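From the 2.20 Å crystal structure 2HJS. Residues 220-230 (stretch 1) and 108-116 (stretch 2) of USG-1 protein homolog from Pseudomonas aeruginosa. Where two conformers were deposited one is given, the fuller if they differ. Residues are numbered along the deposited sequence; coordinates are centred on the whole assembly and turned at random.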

# COMPACT_ATOMS: atom_id res chain seq x y z
N ALA A 220 17.13 5.72 -8.70
CA ALA A 220 18.22 6.52 -9.27
C ALA A 220 18.18 7.97 -8.79
O ALA A 220 19.22 8.57 -8.51
CB ALA A 220 18.20 6.47 -10.80
N GLU A 221 16.97 8.52 -8.69
CA GLU A 221 16.80 9.94 -8.30
C GLU A 221 17.06 10.15 -6.82
O GLU A 221 17.73 11.11 -6.44
CB GLU A 221 15.41 10.44 -8.69
CG GLU A 221 15.31 10.67 -10.19
CD GLU A 221 13.91 11.04 -10.66
OE1 GLU A 221 12.92 10.90 -9.89
OE2 GLU A 221 13.79 11.44 -11.84
N VAL A 222 16.57 9.24 -5.98
CA VAL A 222 16.84 9.37 -4.55
C VAL A 222 18.34 9.31 -4.27
O VAL A 222 18.87 10.08 -3.46
CB VAL A 222 16.02 8.36 -3.74
CG1 VAL A 222 16.38 8.38 -2.25
CG2 VAL A 222 14.55 8.67 -3.90
N GLN A 223 19.05 8.43 -4.97
CA GLN A 223 20.49 8.32 -4.78
C GLN A 223 21.26 9.51 -5.37
O GLN A 223 22.32 9.87 -4.85
CB GLN A 223 21.03 6.95 -5.24
CG GLN A 223 21.91 6.87 -6.50
CD GLN A 223 22.44 5.43 -6.71
OE1 GLN A 223 22.36 4.59 -5.82
NE2 GLN A 223 22.97 5.15 -7.89
N ALA A 224 20.74 10.12 -6.43
CA ALA A 224 21.35 11.35 -6.97
C ALA A 224 21.07 12.53 -6.05
O ALA A 224 21.95 13.32 -5.81
CB ALA A 224 20.92 11.64 -8.39
N LEU A 225 19.86 12.61 -5.51
CA LEU A 225 19.42 13.75 -4.70
C LEU A 225 19.93 13.73 -3.26
O LEU A 225 20.33 14.77 -2.74
CB LEU A 225 17.89 13.84 -4.68
CG LEU A 225 17.18 14.28 -5.97
CD1 LEU A 225 15.74 13.75 -6.01
CD2 LEU A 225 17.21 15.80 -6.12
N LEU A 226 19.85 12.57 -2.61
CA LEU A 226 20.20 12.47 -1.20
C LEU A 226 21.60 11.92 -1.05
O LEU A 226 22.29 12.23 -0.09
CB LEU A 226 19.22 11.57 -0.42
CG LEU A 226 17.78 12.08 -0.29
CD1 LEU A 226 16.96 11.09 0.49
CD2 LEU A 226 17.71 13.45 0.36
N GLY A 227 22.02 11.11 -2.02
CA GLY A 227 23.38 10.65 -2.07
C GLY A 227 23.71 9.71 -0.94
O GLY A 227 23.02 8.71 -0.71
N GLU A 228 24.75 10.10 -0.21
CA GLU A 228 25.37 9.24 0.78
C GLU A 228 24.70 9.31 2.14
O GLU A 228 24.88 8.41 2.96
CB GLU A 228 26.87 9.59 0.89
CG GLU A 228 27.74 8.38 1.19
CD GLU A 228 27.52 7.26 0.19
OE1 GLU A 228 26.81 6.28 0.55
OE2 GLU A 228 28.03 7.36 -0.95
N ARG A 229 23.91 10.37 2.37
CA ARG A 229 23.22 10.55 3.66
C ARG A 229 22.13 9.53 3.99
O ARG A 229 21.51 9.60 5.05
CB ARG A 229 22.73 11.99 3.85
CG ARG A 229 22.37 12.69 2.58
CD ARG A 229 22.82 14.15 2.60
NE ARG A 229 22.00 14.97 3.48
CZ ARG A 229 21.10 15.86 3.07
NH1 ARG A 229 20.91 16.08 1.77
NH2 ARG A 229 20.40 16.54 3.97
N ILE A 230 21.90 8.58 3.09
CA ILE A 230 21.05 7.44 3.43
C ILE A 230 21.71 6.15 2.99
O ILE A 230 22.52 6.13 2.04
CB ILE A 230 19.62 7.51 2.82
CG1 ILE A 230 19.67 7.77 1.32
CG2 ILE A 230 18.75 8.55 3.54
CD1 ILE A 230 18.48 7.16 0.60
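Stretch 2 (108-116) PPVMVSVNA

Stretch 2 runs in extended loop conformation from P108 to M111, then turns into a weakly bonded helix at about 112-115. It runs alongside the helix of stretch 1 in the same sense from E221 to L225: P109 lies beside E221 (CA to CA 6.5 Å) and N115 beside L225 (CA to CA 6.2 Å).

The contact is chiefly apolar. L225, the residue most covered, is its centre: its CA-to-CB bond points sideways, but its m,t side chain brings CD2 to 4.0 Å from M111 CG, while its CG lies 4.3 Å from P109 CB and its CB 4.1 Å from V114 CG1. The small A224 lets the proline ring come close, with A224 CB 3.5 Å from P109 CG. V114, branched and in the t rotamer, also meets L226, CG1 to L226 CD2 being 3.9 Å.

No direct hydrogen bond joins the stretches. N115 instead ties its own loop together, ND2 donating to P109 O (3.1 Å) and OD1 accepting from M111 N (2.8 Å). With its polar groups thus engaged, the amide can pack against leucine, N115 OD1 lying 3.4 Å from L225 CD2. A water provides the polar link, accepting from N115 ND2 (3.0 Å to the water O) and donating to A224 O (2.8 Å from the water O).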

# COMPACT_ATOMS: atom_id res chain seq x y z
N PRO A 108 21.08 16.23 -14.60
CA PRO A 108 21.01 15.78 -13.21
C PRO A 108 19.72 16.25 -12.52
O PRO A 108 19.23 17.36 -12.81
CB PRO A 108 22.26 16.41 -12.57
CG PRO A 108 22.69 17.50 -13.49
CD PRO A 108 22.20 17.17 -14.85
N PRO A 109 19.13 15.39 -11.67
CA PRO A 109 17.98 15.83 -10.89
C PRO A 109 18.34 16.87 -9.82
O PRO A 109 19.31 16.67 -9.08
CB PRO A 109 17.46 14.54 -10.25
CG PRO A 109 18.64 13.58 -10.28
CD PRO A 109 19.48 13.97 -11.44
N VAL A 110 17.59 17.97 -9.78
CA VAL A 110 17.79 19.03 -8.79
C VAL A 110 16.45 19.42 -8.17
O VAL A 110 15.42 19.59 -8.87
CB VAL A 110 18.46 20.33 -9.36
CG1 VAL A 110 18.76 21.33 -8.24
CG2 VAL A 110 19.73 20.04 -10.16
N MSE A 111 16.48 19.56 -6.85
CA MSE A 111 15.37 20.13 -6.08
C MSE A 111 15.84 21.24 -5.16
O MSE A 111 16.79 21.08 -4.41
CB MSE A 111 14.73 19.07 -5.21
CG MSE A 111 13.91 18.10 -5.98
SE MSE A 111 13.24 16.75 -4.75
CE MSE A 111 11.88 17.84 -3.83
N VAL A 112 15.12 22.36 -5.19
CA VAL A 112 15.39 23.48 -4.28
C VAL A 112 15.43 23.05 -2.78
O VAL A 112 16.33 23.43 -2.07
CB VAL A 112 14.36 24.62 -4.50
CG1 VAL A 112 14.63 25.80 -3.57
CG2 VAL A 112 14.41 25.10 -5.96
N SER A 113 14.47 22.23 -2.33
CA SER A 113 14.38 21.88 -0.90
C SER A 113 15.46 20.85 -0.44
O SER A 113 15.54 20.52 0.77
CB SER A 113 12.94 21.38 -0.55
OG SER A 113 12.50 20.23 -1.30
N VAL A 114 16.27 20.35 -1.39
CA VAL A 114 17.10 19.14 -1.20
C VAL A 114 18.58 19.32 -1.58
O VAL A 114 19.45 19.12 -0.74
CB VAL A 114 16.53 17.93 -1.96
CG1 VAL A 114 17.40 16.67 -1.73
CG2 VAL A 114 15.11 17.65 -1.55
N ASN A 115 18.87 19.72 -2.82
CA ASN A 115 20.25 19.72 -3.32
C ASN A 115 20.48 20.89 -4.23
O ASN A 115 21.18 20.77 -5.25
CB ASN A 115 20.61 18.39 -4.02
CG ASN A 115 19.92 18.22 -5.40
OD1 ASN A 115 18.80 18.72 -5.62
ND2 ASN A 115 20.59 17.51 -6.33
N ALA A 116 19.91 22.03 -3.84
CA ALA A 116 19.95 23.25 -4.64
C ALA A 116 21.38 23.65 -4.97
O ALA A 116 21.67 24.12 -6.06
CB ALA A 116 19.22 24.39 -3.92
O HOH W 1 23.08 15.83 -6.26